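Local coordinates for protein O-methyltransferase (Saccharopolyspora spinosa, PDB 4CE0) that probably transfers a methyl group from S-adenosylmethionine to the 4'-hydroxyl of a spinosyn rhamnose in antibiotic biosynthesis, with magnesium bound, at residues L143-V146 and R147-F150; L155-E158 and Q159-F162; R197-Y200 and P201-S204. All coordinates share one frame; numbering follows the deposited sequence.

Overall arrangement
Interactions 1 and 2 are successive pieces of one flank of the fold, their centres 11 Å apart, and they touch. F150 O and L155 N, 3.0 Å apart, probably share a hydrogen bond, and L143 CD1 packs at 3.5 Å on F162 CD2, so helix 143-152 lies against edge strand 160-164. Interaction 3, at the C-terminal end of helix 189-199, touches neither: its centre is 26 Å from that of interaction 1 and 21 Å from that of interaction 2. All three lie back from the cofactor product. The side chain of V146 is about 7 Å from the bound S-adenosyl-L-homocysteine, that of N198 about 10 Å and that of F162 about 11 Å.

Interaction 1 of 3, residues L143-V146 and R147-F150; sequences LETV and RQNF
The F150 ring meets V146 with its edge: V146 O lies in the ring plane, 3.5 Å from F150 CD1. Beside it, the two side chains run alongside each other and point the same way, with V146 CG1 reaching to 4.0 Å from F150 CE1. Carrying CG1 anti to its own backbone N (chi1 -179°), V146 turns that branch toward the ring. C90, I91 and R94 of helix 88-100, together with V160 of strand 160-164, also touch the F150 side chain, which is buried.

The other flat groups are polar. The N149 amide lies alongside T145, its ND2 4.0 Å from T145 CG2, and its CG comes to 3.3 Å from T145 O. No bond joins the amide to that carbonyl; ND2 is instead hydrogen-bonded to R86 O, while T145 OG1 pairs with S142 OG. On the exposed side, the E144 carboxylate and Q148 amide planes stand 53° apart, and the nearest approach of the two side chains is E144 CG to Q148 NE2 at 4.1 Å, a loose contact without a bond.

Four backbone bonds of the i to i+4 kind hold these spacings. The shortest, R147 N to L143 O at 2.8 Å, is close to straight at the hydrogen (165°); Q148 N, N149 N and F150 N pair in the same way with E144 O, T145 O and V146 O.

L143, V146 and R147 also touch F162, so one face of this alpha-helix rests on the sheet while E144 and Q148 are exposed. Such an amphipathic helix, linking parallel neighbours 107-111 and 160-164, is the helix of a beta-alpha-beta crossover in a Rossmann-like methyltransferase fold.

Interaction 2 of 3, residues L155-E158 and Q159-F162; sequences LLDE and QVRF
V160 N reaches back to D157 O, closing a type I beta turn over D157 to V160 with a 3.2 Å hydrogen bond. The bond is fairly straight at the hydrogen (161°), yet the donor stands above the carbonyl plane, 49° out of it, as the tight turn dictates. A second, weak bond runs from Q159 N to D157 OD1 at 3.3 Å. It is available because D157 CG sits between the backbone N and the carbonyl carbon (chi1 73°), which brings OD1 within reach of Q159 N.

A water adds a bridge: it donates to D157 O and to V160 O, at 2.8 Å from each, so D157 O accepts from both V160 N and the water.

The apolar contact is between L156 and F162: L156 CD1 comes to 3.9 Å from F162 CZ, in the plane of the ring and at its edge, the two side chains crossing at about a right angle. Separately, the V160 CG2 methyl packs against a backbone carbonyl oxygen, L155 O, at 3.5 Å.

D157 and Q159 also have polar partners outside the turn. D157 OD2 forms a salt bridge with R94 of helix 88-100, while Q159 NE2 is hydrogen-bonded to the carbonyl oxygens of D102 and R105. Backbone bonds of Q159 and R161 with strand 107-111 then start the sheet pairing.

The carboxylate of D157 thus serves both the turn and R94, an arrangement that would probably favour its ionised form and fix the loop where it enters strand 160-164.

Interaction 3 of 3, residues R197-Y200 and P201-S204; sequences RNLY and PKLS
Y200 and L203 form the close-packed, buried part of this turn. L203 CD2 lies 3.7 Å from Y200 CE1, approaching the ring obliquely, and the two side chains cross at a slant. Y200 carries CG anti to the backbone N (chi1 -171°), which brings its ring to L203 CD2. V209 of strand 207-211 touches both side chains. L203 N donates to Y200 O at 3.0 Å, and L203 CB stands 3.2 Å from that same oxygen.

One step earlier K202 N bonds to L199 O at 2.9 Å, bent at the hydrogen (138°). In both bonds the donor sits well above the carbonyl plane, the geometry of a 3-10 turn with i to i+3 pairing. P201 is consistent with the end of alpha-helical pairing here: it has no N-H to offer R197 O, and its CD lies 3.5 Å from that oxygen instead. The turn takes the chain from helix 189-199 to strand 203-204; K202, just before the strand, and S204 within it bond through their backbones with L179, as the Rossmann-like fold passes from helix back to sheet.

The solvent side is looser. P201 is exposed, and K202 NZ, on an extended side chain, stays 3.9 Å from N198 O and 4.1 Å from L199 CD2, loose contacts. R197, also exposed, forms a salt bridge with E229.

Interaction 1 of 3, residues L143-V146 and R147-F150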
loop_
_atom_site.group_PDB
_atom_site.type_symbol
_atom_site.label_atom_id
_atom_site.label_comp_id
_atom_site.label_asym_id
_atom_site.label_seq_id
_atom_site.Cartn_x
_atom_site.Cartn_y
_atom_site.Cartn_z
ATOM N N LEU A 143 -16.702 -3.781 15.572
ATOM C CA LEU A 143 -17.174 -3.070 14.388
ATOM C C LEU A 143 -16.411 -1.753 14.265
ATOM O O LEU A 143 -16.011 -1.323 13.179
ATOM C CB LEU A 143 -18.692 -2.823 14.493
ATOM C CG LEU A 143 -19.446 -2.084 13.366
ATOM C CD1 LEU A 143 -19.185 -2.741 12.015
ATOM C CD2 LEU A 143 -20.946 -2.087 13.671
ATOM N N GLU A 144 -16.183 -1.123 15.405
ATOM C CA GLU A 144 -15.495 0.142 15.405
ATOM C C GLU A 144 -14.126 -0.050 14.783
ATOM O O GLU A 144 -13.699 0.754 13.963
ATOM C CB GLU A 144 -15.383 0.681 16.830
ATOM C CG GLU A 144 -14.597 1.950 16.922
ATOM C CD GLU A 144 -14.849 2.680 18.238
ATOM O OE1 GLU A 144 -16.023 3.062 18.517
ATOM O OE2 GLU A 144 -13.865 2.852 18.997
ATOM N N THR A 145 -13.435 -1.109 15.186
ATOM C CA THR A 145 -12.075 -1.377 14.708
ATOM C C THR A 145 -12.057 -1.666 13.203
ATOM O O THR A 145 -11.248 -1.093 12.458
ATOM C CB THR A 145 -11.451 -2.554 15.471
ATOM O OG1 THR A 145 -11.347 -2.224 16.869
ATOM C CG2 THR A 145 -10.056 -2.888 14.888
ATOM N N VAL A 146 -12.965 -2.526 12.749
ATOM C CA VAL A 146 -13.087 -2.798 11.318
ATOM C C VAL A 146 -13.414 -1.528 10.511
ATOM O O VAL A 146 -12.877 -1.334 9.428
ATOM C CB VAL A 146 -14.167 -3.888 11.007
ATOM C CG1 VAL A 146 -14.233 -4.160 9.501
ATOM C CG2 VAL A 146 -13.894 -5.196 11.773
ATOM N N ARG A 147 -14.332 -0.701 11.007
ATOM C CA ARG A 147 -14.701 0.550 10.340
ATOM C C ARG A 147 -13.426 1.427 10.173
ATOM O O ARG A 147 -13.165 1.981 9.088
ATOM C CB ARG A 147 -15.799 1.319 11.146
ATOM C CG ARG A 147 -17.282 1.076 10.697
ATOM C CD ARG A 147 -18.362 1.987 11.433
ATOM N NE ARG A 147 -18.241 3.415 11.070
ATOM C CZ ARG A 147 -18.813 3.953 9.992
ATOM N NH1 ARG A 147 -19.573 3.209 9.167
ATOM N NH2 ARG A 147 -18.624 5.236 9.718
ATOM N N GLN A 148 -12.660 1.570 11.261
ATOM C CA GLN A 148 -11.413 2.336 11.276
ATOM C C GLN A 148 -10.450 1.779 10.197
ATOM O O GLN A 148 -9.810 2.544 9.454
ATOM C CB GLN A 148 -10.744 2.280 12.668
ATOM C CG GLN A 148 -11.420 3.138 13.775
ATOM C CD GLN A 148 -10.882 2.855 15.202
ATOM O OE1 GLN A 148 -10.364 1.769 15.494
ATOM N NE2 GLN A 148 -11.021 3.847 16.100
ATOM N N ASN A 149 -10.346 0.451 10.128
ATOM C CA ASN A 149 -9.472 -0.207 9.156
ATOM C C ASN A 149 -9.855 0.187 7.736
ATOM O O ASN A 149 -8.990 0.513 6.949
ATOM C CB ASN A 149 -9.477 -1.732 9.346
ATOM C CG ASN A 149 -8.765 -2.146 10.617
ATOM O OD1 ASN A 149 -8.018 -1.349 11.196
ATOM N ND2 ASN A 149 -8.991 -3.368 11.060
ATOM N N PHE A 150 -11.149 0.201 7.417
ATOM C CA PHE A 150 -11.570 0.583 6.065
ATOM C C PHE A 150 -11.136 2.029 5.800
ATOM O O PHE A 150 -10.702 2.360 4.675
ATOM C CB PHE A 150 -13.084 0.468 5.873
ATOM C CG PHE A 150 -13.564 -0.844 5.305
ATOM C CD1 PHE A 150 -13.778 -1.931 6.142
ATOM C CD2 PHE A 150 -13.890 -0.968 3.956
ATOM C CE1 PHE A 150 -14.260 -3.163 5.655
ATOM C CE2 PHE A 150 -14.376 -2.200 3.440
ATOM C CZ PHE A 150 -14.565 -3.297 4.303
#

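Interaction 2 of 3, residues L155-E158 and Q159-F162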
loop_
_atom_site.group_PDB
_atom_site.type_symbol
_atom_site.label_atom_id
_atom_site.label_comp_id
_atom_site.label_asym_id
_atom_site.label_seq_id
_atom_site.Cartn_x
_atom_site.Cartn_y
_atom_site.Cartn_z
ATOM N N LEU A 155 -11.512 3.870 2.159
ATOM C CA LEU A 155 -12.613 3.124 1.546
ATOM C C LEU A 155 -13.836 2.935 2.433
ATOM O O LEU A 155 -14.631 2.051 2.169
ATOM C CB LEU A 155 -12.127 1.761 1.060
ATOM C CG LEU A 155 -11.097 1.860 -0.068
ATOM C CD1 LEU A 155 -10.389 0.543 -0.221
ATOM C CD2 LEU A 155 -11.753 2.271 -1.399
ATOM N N LEU A 156 -14.003 3.766 3.461
ATOM C CA LEU A 156 -15.168 3.641 4.328
ATOM C C LEU A 156 -16.265 4.529 3.782
ATOM O O LEU A 156 -16.401 5.653 4.214
ATOM C CB LEU A 156 -14.818 4.021 5.766
ATOM C CG LEU A 156 -15.978 3.907 6.765
ATOM C CD1 LEU A 156 -16.457 2.475 6.834
ATOM C CD2 LEU A 156 -15.551 4.392 8.158
ATOM N N ASP A 157 -17.014 4.044 2.801
ATOM C CA ASP A 157 -18.014 4.891 2.134
ATOM C C ASP A 157 -19.360 4.170 1.934
ATOM O O ASP A 157 -19.638 3.152 2.582
ATOM C CB ASP A 157 -17.453 5.439 0.813
ATOM C CG ASP A 157 -17.349 4.395 -0.291
ATOM O OD1 ASP A 157 -17.416 3.177 0.001
ATOM O OD2 ASP A 157 -17.198 4.815 -1.469
ATOM N N GLU A 158 -20.192 4.698 1.048
ATOM C CA GLU A 158 -21.595 4.225 0.893
ATOM C C GLU A 158 -21.682 2.816 0.325
ATOM O O GLU A 158 -22.722 2.153 0.437
ATOM C CB GLU A 158 -22.371 5.144 -0.044
ATOM C CG GLU A 158 -21.577 5.461 -1.323
ATOM C CD GLU A 158 -22.430 6.025 -2.449
ATOM O OE1 GLU A 158 -23.667 6.134 -2.266
ATOM O OE2 GLU A 158 -21.856 6.361 -3.516
ATOM N N GLN A 159 -20.597 2.340 -0.292
ATOM C CA GLN A 159 -20.603 1.023 -0.916
ATOM C C GLN A 159 -20.192 -0.103 0.022
ATOM O O GLN A 159 -20.011 -1.237 -0.410
ATOM C CB GLN A 159 -19.687 1.028 -2.137
ATOM C CG GLN A 159 -20.237 1.806 -3.321
ATOM C CD GLN A 159 -19.322 1.707 -4.533
ATOM O OE1 GLN A 159 -18.531 2.618 -4.814
ATOM N NE2 GLN A 159 -19.398 0.592 -5.231
ATOM N N VAL A 160 -20.003 0.214 1.296
ATOM C CA VAL A 160 -19.679 -0.788 2.310
ATOM C C VAL A 160 -20.770 -0.765 3.393
ATOM O O VAL A 160 -21.056 0.307 3.975
ATOM C CB VAL A 160 -18.345 -0.499 3.005
ATOM C CG1 VAL A 160 -17.984 -1.654 3.942
ATOM C CG2 VAL A 160 -17.222 -0.257 1.959
ATOM N N ARG A 161 -21.356 -1.933 3.670
ATOM C CA ARG A 161 -22.373 -2.086 4.726
ATOM C C ARG A 161 -22.022 -3.221 5.674
ATOM O O ARG A 161 -21.443 -4.256 5.291
ATOM C CB ARG A 161 -23.747 -2.315 4.112
ATOM C CG ARG A 161 -24.198 -1.127 3.261
ATOM C CD ARG A 161 -25.622 -1.286 2.728
ATOM N NE ARG A 161 -26.618 -1.319 3.812
ATOM C CZ ARG A 161 -27.938 -1.197 3.632
ATOM N NH1 ARG A 161 -28.445 -1.015 2.417
ATOM N NH2 ARG A 161 -28.760 -1.273 4.667
ATOM N N PHE A 162 -22.315 -2.991 6.941
ATOM C CA PHE A 162 -21.952 -3.941 7.970
ATOM C C PHE A 162 -23.194 -4.616 8.478
ATOM O O PHE A 162 -24.212 -3.974 8.649
ATOM C CB PHE A 162 -21.200 -3.235 9.089
ATOM C CG PHE A 162 -19.970 -2.504 8.608
ATOM C CD1 PHE A 162 -20.054 -1.182 8.171
ATOM C CD2 PHE A 162 -18.723 -3.134 8.598
ATOM C CE1 PHE A 162 -18.924 -0.493 7.728
ATOM C CE2 PHE A 162 -17.562 -2.440 8.143
ATOM C CZ PHE A 162 -17.668 -1.135 7.715
HETATM O O HOH W 1 -19.590 2.288 5.237
#

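Interaction 3 of 3, residues R197-Y200 and P201-S204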
loop_
_atom_site.group_PDB
_atom_site.type_symbol
_atom_site.label_atom_id
_atom_site.label_comp_id
_atom_site.label_asym_id
_atom_site.label_seq_id
_atom_site.Cartn_x
_atom_site.Cartn_y
_atom_site.Cartn_z
ATOM N N ARG A 197 -26.979 -21.774 3.636
ATOM C CA ARG A 197 -28.454 -21.894 3.625
ATOM C C ARG A 197 -29.152 -20.561 3.330
ATOM O O ARG A 197 -30.111 -20.505 2.569
ATOM C CB ARG A 197 -28.982 -22.400 4.958
ATOM C CG ARG A 197 -28.721 -23.867 5.199
ATOM C CD ARG A 197 -29.559 -24.459 6.353
ATOM N NE ARG A 197 -29.078 -25.805 6.647
ATOM C CZ ARG A 197 -29.260 -26.850 5.843
ATOM N NH1 ARG A 197 -29.960 -26.722 4.713
ATOM N NH2 ARG A 197 -28.752 -28.028 6.168
ATOM N N ASN A 198 -28.668 -19.483 3.933
ATOM C CA ASN A 198 -29.318 -18.198 3.791
ATOM C C ASN A 198 -28.868 -17.355 2.597
ATOM O O ASN A 198 -29.667 -16.564 2.085
ATOM C CB ASN A 198 -29.191 -17.402 5.100
ATOM C CG ASN A 198 -29.884 -18.118 6.288
ATOM O OD1 ASN A 198 -31.093 -18.194 6.323
ATOM N ND2 ASN A 198 -29.111 -18.621 7.244
ATOM N N LEU A 199 -27.614 -17.493 2.148
ATOM C CA LEU A 199 -27.105 -16.574 1.121
ATOM C C LEU A 199 -26.890 -17.210 -0.242
ATOM O O LEU A 199 -26.971 -16.528 -1.262
ATOM C CB LEU A 199 -25.823 -15.877 1.598
ATOM C CG LEU A 199 -25.937 -15.061 2.887
ATOM C CD1 LEU A 199 -24.562 -14.445 3.231
ATOM C CD2 LEU A 199 -27.011 -13.968 2.776
ATOM N N TYR A 200 -26.616 -18.509 -0.287
ATOM C CA TYR A 200 -26.455 -19.144 -1.589
ATOM C C TYR A 200 -27.638 -18.925 -2.526
ATOM O O TYR A 200 -27.442 -18.726 -3.713
ATOM C CB TYR A 200 -26.232 -20.639 -1.487
ATOM C CG TYR A 200 -25.848 -21.226 -2.834
ATOM C CD1 TYR A 200 -24.577 -21.044 -3.329
ATOM C CD2 TYR A 200 -26.768 -21.953 -3.617
ATOM C CE1 TYR A 200 -24.197 -21.562 -4.544
ATOM C CE2 TYR A 200 -26.392 -22.474 -4.864
ATOM C CZ TYR A 200 -25.083 -22.271 -5.309
ATOM O OH TYR A 200 -24.618 -22.760 -6.522
ATOM N N PRO A 201 -28.871 -18.992 -1.998
ATOM C CA PRO A 201 -30.024 -18.769 -2.888
ATOM C C PRO A 201 -30.017 -17.375 -3.526
ATOM O O PRO A 201 -30.584 -17.220 -4.606
ATOM C CB PRO A 201 -31.239 -18.944 -1.962
ATOM C CG PRO A 201 -30.740 -19.786 -0.800
ATOM C CD PRO A 201 -29.277 -19.374 -0.632
ATOM N N LYS A 202 -29.355 -16.397 -2.900
ATOM C CA LYS A 202 -29.290 -15.033 -3.447
ATOM C C LYS A 202 -28.173 -14.858 -4.467
ATOM O O LYS A 202 -28.058 -13.794 -5.112
ATOM C CB LYS A 202 -29.088 -14.009 -2.314
ATOM C CG LYS A 202 -30.298 -13.850 -1.423
ATOM C CD LYS A 202 -29.964 -13.251 -0.066
ATOM C CE LYS A 202 -31.244 -13.093 0.770
ATOM N NZ LYS A 202 -30.942 -12.859 2.205
ATOM N N LEU A 203 -27.324 -15.869 -4.583
ATOM C CA LEU A 203 -26.213 -15.838 -5.515
ATOM C C LEU A 203 -26.691 -15.985 -6.938
ATOM O O LEU A 203 -27.286 -17.007 -7.312
ATOM C CB LEU A 203 -25.226 -16.961 -5.230
ATOM C CG LEU A 203 -23.945 -16.977 -6.066
ATOM C CD1 LEU A 203 -23.034 -15.747 -5.808
ATOM C CD2 LEU A 203 -23.152 -18.250 -5.791
ATOM N N SER A 204 -26.385 -14.975 -7.742
ATOM C CA SER A 204 -26.726 -14.982 -9.163
ATOM C C SER A 204 -26.062 -16.141 -9.903
ATOM O O SER A 204 -25.014 -16.653 -9.471
ATOM C CB SER A 204 -26.314 -13.660 -9.830
ATOM O OG SER A 204 -26.839 -12.528 -9.134
#